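Local coordinates for thioredoxin-like protein (Bacteroides caccae ATCC 43185, PDB 4YOD) that probably acts as a thiol-disulfide oxidoreductase through its thioredoxin-like domain, which follows an N-terminal helical domain of unknown function, at residues T97-Y105 / F116-M124; A31-W39 / A59-V70. All coordinates share one frame; numbering follows the deposited sequence.

Contact 1: T97-Y105 / F116-M124; sequences TDLADKYLY and FYIPVLEAM
Tyr117 drives its ring as a knob into a hole formed by Ala100, Asp101, Leu104 and Tyr105, a worked example of how one aromatic side chain can key two nearly antiparallel helices together; the axes pass 9.7 Å apart at 155°. The aromatic contacts come first. With CG anti to the backbone N (chi1 -168°), the Tyr117 ring reaches across the groove, and one of its faces receives CB of Tyr105, 3.8 Å from the ring centroid in a CH-pi contact. The Tyr105 ring follows at a slant, its plane 33° from that of Tyr117.

Apolar packing runs beside the knob along the helix pair. Leu104 crosses Phe116 at about a right angle and sets both methyls against its CB, CD2 lying 4.0 Å from Phe116 CB. Ala100 CB meets the Val120 methyls, 3.8 Å from CG1. One turn further, Thr97 and the selenomethionine Met124 reach tip to tip, with Thr97 CG2 3.8 Å from Met124 CG.

The polar link is indirect: a water in the plane of the Tyr117 ring lies 2.7 Å from Tyr117 OH and donates to Thr97 O, while the same hydroxyl also bonds Arg141. A leucine in place of Tyr117 would probably leave this water and Arg141 without their phenolic partner and open a gap beneath Tyr105 CB.

Helix 132-146 thus adjoins the phenol end of the knob, and its Arg141 also forms a salt bridge with Asp101. Helix 53-66 packs on Leu99 and Ala100, and helix 72-85 on Phe116 and Val120, placing the pair inside the helical domain.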
loop_
_atom_site.group_PDB
_atom_site.type_symbol
_atom_site.label_atom_id
_atom_site.label_comp_id
_atom_site.label_asym_id
_atom_site.label_seq_id
_atom_site.Cartn_x
_atom_site.Cartn_y
_atom_site.Cartn_z
ATOM N N THR A 97 -8.199 15.778 1.445
ATOM C CA THR A 97 -8.010 14.612 0.568
ATOM C C THR A 97 -6.601 14.618 -0.042
ATOM O O THR A 97 -6.048 13.538 -0.307
ATOM C CB THR A 97 -9.098 14.491 -0.516
ATOM O OG1 THR A 97 -9.191 15.690 -1.289
ATOM C CG2 THR A 97 -10.450 14.110 0.063
ATOM N N ASP A 98 -6.023 15.809 -0.246
ATOM C CA ASP A 98 -4.644 15.933 -0.749
ATOM C C ASP A 98 -3.658 15.439 0.320
ATOM O O ASP A 98 -2.702 14.736 -0.023
ATOM C CB ASP A 98 -4.323 17.362 -1.178
ATOM C CG ASP A 98 -2.897 17.538 -1.658
ATOM O OD1 ASP A 98 -2.576 17.034 -2.764
ATOM O OD2 ASP A 98 -2.087 18.133 -0.906
ATOM N N LEU A 99 -3.902 15.762 1.615
ATOM C CA LEU A 99 -3.081 15.235 2.714
ATOM C C LEU A 99 -3.164 13.700 2.780
ATOM O O LEU A 99 -2.155 13.055 3.052
ATOM C CB LEU A 99 -3.496 15.808 4.077
ATOM C CG LEU A 99 -3.161 17.285 4.373
ATOM C CD1 LEU A 99 -3.521 17.615 5.788
ATOM C CD2 LEU A 99 -1.675 17.605 4.154
ATOM N N ALA A 100 -4.374 13.122 2.555
ATOM C CA ALA A 100 -4.593 11.661 2.536
ATOM C C ALA A 100 -3.747 11.013 1.440
ATOM O O ALA A 100 -3.129 9.995 1.696
ATOM C CB ALA A 100 -6.063 11.343 2.326
ATOM N N ASP A 101 -3.643 11.643 0.260
ATOM C CA ASP A 101 -2.797 11.161 -0.844
ATOM C C ASP A 101 -1.315 11.217 -0.390
ATOM O O ASP A 101 -0.637 10.181 -0.343
ATOM C CB ASP A 101 -3.053 12.021 -2.111
ATOM C CG ASP A 101 -2.217 11.740 -3.353
ATOM O OD1 ASP A 101 -1.430 10.775 -3.340
ATOM O OD2 ASP A 101 -2.409 12.441 -4.364
ATOM N N LYS A 102 -0.846 12.414 0.026
ATOM C CA LYS A 102 0.531 12.650 0.475
ATOM C C LYS A 102 1.027 11.622 1.510
ATOM O O LYS A 102 2.166 11.173 1.408
ATOM C CB LYS A 102 0.661 14.072 1.068
ATOM C CG LYS A 102 2.074 14.474 1.462
ATOM C CD LYS A 102 2.120 15.924 1.907
ATOM C CE LYS A 102 3.493 16.329 2.399
ATOM N NZ LYS A 102 3.525 17.769 2.785
ATOM N N TYR A 103 0.196 11.249 2.490
ATOM C CA TYR A 103 0.667 10.348 3.539
ATOM C C TYR A 103 0.257 8.884 3.369
ATOM O O TYR A 103 1.026 8.009 3.759
ATOM C CB TYR A 103 0.204 10.863 4.910
ATOM C CG TYR A 103 0.973 12.105 5.298
ATOM C CD1 TYR A 103 2.273 12.017 5.790
ATOM C CD2 TYR A 103 0.435 13.377 5.094
ATOM C CE1 TYR A 103 3.017 13.159 6.083
ATOM C CE2 TYR A 103 1.161 14.527 5.410
ATOM C CZ TYR A 103 2.459 14.409 5.881
ATOM O OH TYR A 103 3.201 15.517 6.185
ATOM N N LEU A 104 -0.937 8.610 2.833
ATOM C CA LEU A 104 -1.416 7.231 2.751
ATOM C C LEU A 104 -1.253 6.596 1.387
ATOM O O LEU A 104 -1.325 5.366 1.317
ATOM C CB LEU A 104 -2.901 7.128 3.184
ATOM C CG LEU A 104 -3.283 7.706 4.541
ATOM C CD1 LEU A 104 -4.803 7.871 4.644
ATOM C CD2 LEU A 104 -2.712 6.872 5.689
ATOM N N TYR A 105 -1.033 7.374 0.319
ATOM C CA TYR A 105 -0.902 6.792 -1.037
ATOM C C TYR A 105 0.510 6.874 -1.613
ATOM O O TYR A 105 0.972 5.892 -2.207
ATOM C CB TYR A 105 -1.880 7.470 -2.037
ATOM C CG TYR A 105 -2.071 6.721 -3.345
ATOM C CD1 TYR A 105 -2.655 5.454 -3.373
ATOM C CD2 TYR A 105 -1.714 7.297 -4.561
ATOM C CE1 TYR A 105 -2.923 4.801 -4.577
ATOM C CE2 TYR A 105 -1.912 6.621 -5.771
ATOM C CZ TYR A 105 -2.541 5.383 -5.775
ATOM O OH TYR A 105 -2.787 4.714 -6.958
ATOM N N PHE A 116 -6.088 2.224 4.378
ATOM C CA PHE A 116 -6.613 3.468 4.942
ATOM C C PHE A 116 -6.983 4.436 3.813
ATOM O O PHE A 116 -7.870 5.263 3.979
ATOM C CB PHE A 116 -5.598 4.121 5.900
ATOM C CG PHE A 116 -5.231 3.427 7.198
ATOM C CD1 PHE A 116 -5.980 2.353 7.676
ATOM C CD2 PHE A 116 -4.173 3.890 7.976
ATOM C CE1 PHE A 116 -5.640 1.726 8.882
ATOM C CE2 PHE A 116 -3.840 3.260 9.185
ATOM C CZ PHE A 116 -4.568 2.178 9.616
ATOM N N TYR A 117 -6.301 4.349 2.656
ATOM C CA TYR A 117 -6.584 5.242 1.543
ATOM C C TYR A 117 -7.874 4.856 0.778
ATOM O O TYR A 117 -8.573 5.756 0.302
ATOM C CB TYR A 117 -5.381 5.310 0.592
ATOM C CG TYR A 117 -5.490 6.433 -0.411
ATOM C CD1 TYR A 117 -5.650 7.758 0.004
ATOM C CD2 TYR A 117 -5.424 6.180 -1.773
ATOM C CE1 TYR A 117 -5.780 8.790 -0.920
ATOM C CE2 TYR A 117 -5.472 7.216 -2.702
ATOM C CZ TYR A 117 -5.650 8.520 -2.272
ATOM O OH TYR A 117 -5.794 9.501 -3.226
ATOM N N ILE A 118 -8.199 3.543 0.661
ATOM C CA ILE A 118 -9.421 3.068 -0.031
ATOM C C ILE A 118 -10.710 3.779 0.518
ATOM O O ILE A 118 -11.403 4.352 -0.330
ATOM C CB ILE A 118 -9.518 1.528 -0.023
ATOM C CG1 ILE A 118 -8.527 0.945 -1.085
ATOM C CG2 ILE A 118 -10.957 1.024 -0.272
ATOM C CD1 ILE A 118 -8.151 -0.551 -0.870
ATOM N N PRO A 119 -11.019 3.870 1.860
ATOM C CA PRO A 119 -12.214 4.649 2.282
ATOM C C PRO A 119 -12.146 6.141 1.882
ATOM O O PRO A 119 -13.196 6.723 1.623
ATOM C CB PRO A 119 -12.256 4.482 3.810
ATOM C CG PRO A 119 -10.913 3.990 4.204
ATOM C CD PRO A 119 -10.368 3.228 3.022
ATOM N N VAL A 120 -10.938 6.754 1.792
ATOM C CA VAL A 120 -10.812 8.149 1.292
ATOM C C VAL A 120 -11.313 8.207 -0.181
ATOM O O VAL A 120 -12.092 9.088 -0.515
ATOM C CB VAL A 120 -9.386 8.749 1.402
ATOM C CG1 VAL A 120 -9.367 10.205 0.928
ATOM C CG2 VAL A 120 -8.836 8.642 2.831
ATOM N N LEU A 121 -10.857 7.261 -1.035
ATOM C CA LEU A 121 -11.224 7.179 -2.457
ATOM C C LEU A 121 -12.695 6.949 -2.628
ATOM O O LEU A 121 -13.292 7.529 -3.533
ATOM C CB LEU A 121 -10.434 6.055 -3.153
ATOM C CG LEU A 121 -8.937 6.288 -3.324
ATOM C CD1 LEU A 121 -8.257 5.038 -3.844
ATOM C CD2 LEU A 121 -8.651 7.511 -4.223
ATOM N N GLU A 122 -13.297 6.104 -1.742
ATOM C CA GLU A 122 -14.734 5.792 -1.746
ATOM C C GLU A 122 -15.536 7.058 -1.409
ATOM O O GLU A 122 -16.563 7.343 -2.045
ATOM C CB GLU A 122 -15.045 4.650 -0.755
ATOM C CG GLU A 122 -14.543 3.273 -1.231
ATOM C CD GLU A 122 -14.710 2.105 -0.267
ATOM O OE1 GLU A 122 -14.753 2.331 0.966
ATOM O OE2 GLU A 122 -14.762 0.950 -0.748
ATOM N N ALA A 123 -15.058 7.836 -0.427
ATOM C CA ALA A 123 -15.718 9.097 -0.058
ATOM C C ALA A 123 -15.627 10.106 -1.190
ATOM O O ALA A 123 -16.579 10.834 -1.411
ATOM C CB ALA A 123 -15.081 9.667 1.201
HETATM N N MSE A 124 -14.500 10.137 -1.933
HETATM C CA MSE A 124 -14.343 11.070 -3.055
HETATM C C MSE A 124 -15.275 10.711 -4.222
HETATM O O MSE A 124 -15.926 11.594 -4.774
HETATM C CB MSE A 124 -12.881 11.121 -3.520
HETATM C CG MSE A 124 -11.931 11.682 -2.422
HETATM SE SE MSE A 124 -10.060 11.587 -2.929
HETATM C CE MSE A 124 -9.982 13.095 -4.165
HETATM O O HOH W 1 -6.446 12.005 -2.587
#

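Contact 2: A31-W39 / A59-V70; sequences AEFLVKHYW and AWVDYCDILNHV
Tyr38, Trp39 and Tyr63 form an aromatic cluster where the chain leaves helix 27-37 and meets helix 53-66, and here the packing is tight. Trp39 turns the edge of its five-membered ring onto a face of Tyr63, with planes at 73° and NE1 3.2 Å above the ring centre. On the opposite face of Tyr63 lies Leu67 CD1, so the ring is sandwiched. Tyr38 offers its own face to Tyr63 CB, and its CG stands anti to the backbone N (chi1 -167°), which carries the phenol across to helix 53-66. There OH donates to Ala59 O at 2.7 Å, in the carbonyl plane and on a lone pair; that oxygen also accepts from Tyr63 N, so two donors grip it. Waters at the cluster's margins serve both hydroxyls: one links Tyr38 OH to Asp62 OD2, and another, at the Trp39 ring edge, donates to Val35 O and lies 2.8 Å from Tyr63 OH, whose protein partner is Thr82.

Aliphatic packing carries the interface onward. Ile66 CD1 touches both Tyr38 CD1, at 3.6 Å, and Leu34 CG, at 3.7 Å, while Val35 spreads its methyls over Leu67, Ile66 and Val70.

The far end is looser, partly exposed and bordered by exposed His69. Val70 CG1 packs on the Ala31 backbone, 3.5 Å from Ala31 O, while Ala31 CB faces His69 O. Beside them a water donates to both Ala31 O and Ile66 O.

Two helices, their N-to-C directions 143° apart, and the turns at their C-terminal ends make the contact. Helix 72-85 lies against Val35, Trp39, Tyr63 and Leu67, helix 90-105 takes the Trp60 side, and Phe116 of helix 114-125 touches Leu67.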
loop_
_atom_site.group_PDB
_atom_site.type_symbol
_atom_site.label_atom_id
_atom_site.label_comp_id
_atom_site.label_asym_id
_atom_site.label_seq_id
_atom_site.Cartn_x
_atom_site.Cartn_y
_atom_site.Cartn_z
ATOM N N ALA A 31 -8.320 3.563 22.708
ATOM C CA ALA A 31 -7.865 3.709 21.321
ATOM C C ALA A 31 -9.052 4.003 20.409
ATOM O O ALA A 31 -8.956 4.901 19.571
ATOM C CB ALA A 31 -7.139 2.448 20.864
ATOM N N GLU A 32 -10.185 3.281 20.613
ATOM C CA GLU A 32 -11.437 3.453 19.859
ATOM C C GLU A 32 -12.026 4.861 20.098
ATOM O O GLU A 32 -12.414 5.517 19.128
ATOM C CB GLU A 32 -12.459 2.359 20.234
ATOM C CG GLU A 32 -13.732 2.396 19.402
ATOM C CD GLU A 32 -14.815 1.400 19.776
ATOM O OE1 GLU A 32 -15.034 1.165 20.988
ATOM O OE2 GLU A 32 -15.485 0.894 18.846
ATOM N N PHE A 33 -12.082 5.326 21.371
ATOM C CA PHE A 33 -12.605 6.662 21.699
ATOM C C PHE A 33 -11.798 7.770 20.985
ATOM O O PHE A 33 -12.386 8.703 20.435
ATOM C CB PHE A 33 -12.602 6.914 23.221
ATOM C CG PHE A 33 -13.222 8.241 23.604
ATOM C CD1 PHE A 33 -14.592 8.352 23.818
ATOM C CD2 PHE A 33 -12.442 9.391 23.696
ATOM C CE1 PHE A 33 -15.169 9.583 24.144
ATOM C CE2 PHE A 33 -13.022 10.625 24.006
ATOM C CZ PHE A 33 -14.381 10.711 24.235
ATOM N N LEU A 34 -10.463 7.663 21.016
ATOM C CA LEU A 34 -9.552 8.643 20.428
ATOM C C LEU A 34 -9.767 8.770 18.915
ATOM O O LEU A 34 -9.801 9.891 18.408
ATOM C CB LEU A 34 -8.097 8.264 20.752
ATOM C CG LEU A 34 -6.995 9.303 20.476
ATOM C CD1 LEU A 34 -7.329 10.683 21.083
ATOM C CD2 LEU A 34 -5.653 8.811 21.003
ATOM N N VAL A 35 -9.944 7.636 18.210
ATOM C CA VAL A 35 -10.170 7.622 16.770
ATOM C C VAL A 35 -11.532 8.261 16.438
ATOM O O VAL A 35 -11.593 9.157 15.591
ATOM C CB VAL A 35 -10.041 6.175 16.195
ATOM C CG1 VAL A 35 -10.727 6.034 14.839
ATOM C CG2 VAL A 35 -8.579 5.737 16.095
ATOM N N LYS A 36 -12.603 7.822 17.108
ATOM C CA LYS A 36 -13.960 8.257 16.813
ATOM C C LYS A 36 -14.221 9.743 17.058
ATOM O O LYS A 36 -14.934 10.350 16.260
ATOM C CB LYS A 36 -14.968 7.412 17.596
ATOM C CG LYS A 36 -15.228 6.065 16.902
ATOM C CD LYS A 36 -16.063 5.103 17.745
ATOM C CE LYS A 36 -16.308 3.801 17.016
ATOM N NZ LYS A 36 -17.180 2.879 17.792
ATOM N N HIS A 37 -13.624 10.334 18.109
ATOM C CA HIS A 37 -13.870 11.718 18.507
ATOM C C HIS A 37 -12.727 12.682 18.157
ATOM O O HIS A 37 -12.825 13.868 18.472
ATOM C CB HIS A 37 -14.133 11.763 20.026
ATOM C CG HIS A 37 -15.347 10.984 20.425
ATOM N ND1 HIS A 37 -16.553 11.614 20.676
ATOM C CD2 HIS A 37 -15.517 9.646 20.544
ATOM C CE1 HIS A 37 -17.414 10.642 20.950
ATOM N NE2 HIS A 37 -16.837 9.440 20.876
ATOM N N TYR A 38 -11.697 12.199 17.450
ATOM C CA TYR A 38 -10.477 12.945 17.101
ATOM C C TYR A 38 -10.729 14.343 16.561
ATOM O O TYR A 38 -10.032 15.267 16.984
ATOM C CB TYR A 38 -9.628 12.157 16.074
ATOM C CG TYR A 38 -8.227 12.705 15.910
ATOM C CD1 TYR A 38 -7.214 12.359 16.802
ATOM C CD2 TYR A 38 -7.932 13.637 14.917
ATOM C CE1 TYR A 38 -5.933 12.899 16.687
ATOM C CE2 TYR A 38 -6.654 14.174 14.785
ATOM C CZ TYR A 38 -5.658 13.804 15.677
ATOM O OH TYR A 38 -4.401 14.334 15.569
ATOM N N TRP A 39 -11.694 14.486 15.623
ATOM C CA TRP A 39 -11.984 15.728 14.915
ATOM C C TRP A 39 -13.198 16.493 15.445
ATOM O O TRP A 39 -13.611 17.462 14.811
ATOM C CB TRP A 39 -12.206 15.400 13.417
ATOM C CG TRP A 39 -10.999 14.793 12.752
ATOM C CD1 TRP A 39 -10.787 13.472 12.495
ATOM C CD2 TRP A 39 -9.810 15.481 12.327
ATOM N NE1 TRP A 39 -9.572 13.299 11.869
ATOM C CE2 TRP A 39 -8.942 14.513 11.769
ATOM C CE3 TRP A 39 -9.409 16.834 12.327
ATOM C CZ2 TRP A 39 -7.696 14.847 11.217
ATOM C CZ3 TRP A 39 -8.169 17.164 11.785
ATOM C CH2 TRP A 39 -7.323 16.176 11.250
ATOM N N ALA A 59 -1.835 17.552 12.792
ATOM C CA ALA A 59 -3.049 16.917 13.322
ATOM C C ALA A 59 -3.443 15.716 12.438
ATOM O O ALA A 59 -3.771 14.650 12.968
ATOM C CB ALA A 59 -4.195 17.922 13.380
ATOM N N TRP A 60 -3.335 15.872 11.098
ATOM C CA TRP A 60 -3.629 14.791 10.142
ATOM C C TRP A 60 -2.623 13.626 10.315
ATOM O O TRP A 60 -3.041 12.478 10.323
ATOM C CB TRP A 60 -3.638 15.284 8.688
ATOM C CG TRP A 60 -3.897 14.174 7.700
ATOM C CD1 TRP A 60 -2.965 13.475 6.985
ATOM C CD2 TRP A 60 -5.160 13.538 7.443
ATOM N NE1 TRP A 60 -3.579 12.473 6.252
ATOM C CE2 TRP A 60 -4.926 12.492 6.516
ATOM C CE3 TRP A 60 -6.480 13.779 7.877
ATOM C CZ2 TRP A 60 -5.961 11.690 6.014
ATOM C CZ3 TRP A 60 -7.502 12.991 7.378
ATOM C CH2 TRP A 60 -7.242 11.958 6.461
ATOM N N VAL A 61 -1.319 13.934 10.447
ATOM C CA VAL A 61 -0.234 12.952 10.634
ATOM C C VAL A 61 -0.499 12.115 11.919
ATOM O O VAL A 61 -0.424 10.881 11.870
ATOM C CB VAL A 61 1.148 13.673 10.656
ATOM C CG1 VAL A 61 2.275 12.796 11.225
ATOM C CG2 VAL A 61 1.508 14.173 9.276
ATOM N N ASP A 62 -0.805 12.792 13.046
ATOM C CA ASP A 62 -1.116 12.150 14.329
ATOM C C ASP A 62 -2.386 11.270 14.234
ATOM O O ASP A 62 -2.423 10.205 14.836
ATOM C CB ASP A 62 -1.247 13.177 15.444
ATOM C CG ASP A 62 0.090 13.792 15.832
ATOM O OD1 ASP A 62 1.137 13.136 15.608
ATOM O OD2 ASP A 62 0.090 14.934 16.339
ATOM N N TYR A 63 -3.378 11.685 13.435
ATOM C CA TYR A 63 -4.590 10.899 13.186
ATOM C C TYR A 63 -4.246 9.594 12.461
ATOM O O TYR A 63 -4.687 8.529 12.889
ATOM C CB TYR A 63 -5.583 11.714 12.341
ATOM C CG TYR A 63 -6.900 11.024 12.054
ATOM C CD1 TYR A 63 -7.776 10.686 13.090
ATOM C CD2 TYR A 63 -7.331 10.820 10.744
ATOM C CE1 TYR A 63 -9.002 10.072 12.827
ATOM C CE2 TYR A 63 -8.595 10.295 10.468
ATOM C CZ TYR A 63 -9.426 9.920 11.513
ATOM O OH TYR A 63 -10.662 9.380 11.229
ATOM N N CYS A 64 -3.437 9.662 11.384
ATOM C CA CYS A 64 -3.043 8.451 10.647
ATOM C C CYS A 64 -2.322 7.448 11.585
ATOM O O CYS A 64 -2.507 6.243 11.421
ATOM C CB CYS A 64 -2.185 8.798 9.433
ATOM S SG CYS A 64 -3.037 9.810 8.191
ATOM N N ASP A 65 -1.543 7.945 12.571
ATOM C CA ASP A 65 -0.824 7.105 13.534
ATOM C C ASP A 65 -1.782 6.358 14.492
ATOM O O ASP A 65 -1.607 5.156 14.720
ATOM C CB ASP A 65 0.179 7.949 14.351
ATOM C CG ASP A 65 1.565 8.082 13.737
ATOM O OD1 ASP A 65 1.995 7.143 13.024
ATOM O OD2 ASP A 65 2.248 9.096 14.020
ATOM N N ILE A 66 -2.790 7.064 15.061
ATOM C CA ILE A 66 -3.729 6.440 16.017
ATOM C C ILE A 66 -4.689 5.448 15.323
ATOM O O ILE A 66 -5.192 4.540 15.986
ATOM C CB ILE A 66 -4.491 7.446 16.914
ATOM C CG1 ILE A 66 -5.411 8.380 16.107
ATOM C CG2 ILE A 66 -3.516 8.223 17.814
ATOM C CD1 ILE A 66 -6.601 8.846 16.835
ATOM N N LEU A 67 -4.880 5.568 13.986
ATOM C CA LEU A 67 -5.705 4.641 13.204
ATOM C C LEU A 67 -5.129 3.220 13.196
ATOM O O LEU A 67 -5.870 2.254 12.987
ATOM C CB LEU A 67 -5.875 5.132 11.763
ATOM C CG LEU A 67 -6.746 6.372 11.560
ATOM C CD1 LEU A 67 -6.646 6.849 10.132
ATOM C CD2 LEU A 67 -8.194 6.134 11.991
ATOM N N ASN A 68 -3.828 3.083 13.470
ATOM C CA ASN A 68 -3.177 1.768 13.541
ATOM C C ASN A 68 -3.507 0.996 14.826
ATOM O O ASN A 68 -3.216 -0.200 14.894
ATOM C CB ASN A 68 -1.651 1.931 13.458
ATOM C CG ASN A 68 -1.144 2.343 12.104
ATOM O OD1 ASN A 68 -1.330 1.650 11.111
ATOM N ND2 ASN A 68 -0.434 3.450 12.050
ATOM N N HIS A 69 -4.050 1.666 15.854
ATOM C CA HIS A 69 -4.264 1.049 17.173
ATOM C C HIS A 69 -5.700 0.541 17.385
ATOM O O HIS A 69 -6.050 0.165 18.500
ATOM C CB HIS A 69 -3.866 2.035 18.303
ATOM C CG HIS A 69 -2.497 2.644 18.151
ATOM N ND1 HIS A 69 -2.196 3.883 18.694
ATOM C CD2 HIS A 69 -1.391 2.167 17.520
ATOM C CE1 HIS A 69 -0.932 4.121 18.375
ATOM N NE2 HIS A 69 -0.408 3.119 17.660
ATOM N N VAL A 70 -6.516 0.501 16.315
ATOM C CA VAL A 70 -7.902 0.038 16.381
ATOM C C VAL A 70 -8.139 -1.037 15.310
ATOM O O VAL A 70 -7.363 -1.078 14.354
ATOM C CB VAL A 70 -8.919 1.211 16.228
ATOM C CG1 VAL A 70 -8.812 2.199 17.379
ATOM C CG2 VAL A 70 -8.791 1.926 14.873
HETATM O O HOH W 2 -6.011 4.794 18.587
HETATM O O HOH W 3 -12.541 10.043 13.206
HETATM O O HOH W 4 -2.763 15.291 17.709
#

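Both contacts join roughly antiparallel helices of the same N-terminal helical domain, contact 1 the closer to antiparallel, yet they differ with depth. Contact 1 is buried, about 11 Å from the centre of the chain to its own centre; contact 2, about 19 Å out, is partly buried, with an exposed histidine at its edge. Each relies on tyrosines, but in contact 1 the hydroxyl is tied to the facing backbone through water, whereas in contact 2 one bonds it directly and three waters bridge the pair. The two touch: Tyr103 CZ is 3.5 Å from Val61 CG2, and Phe116 packs on Asn68. Helix 53-66 is one partner in contact 2 and a neighbour of contact 1, and helix 72-85 backs each.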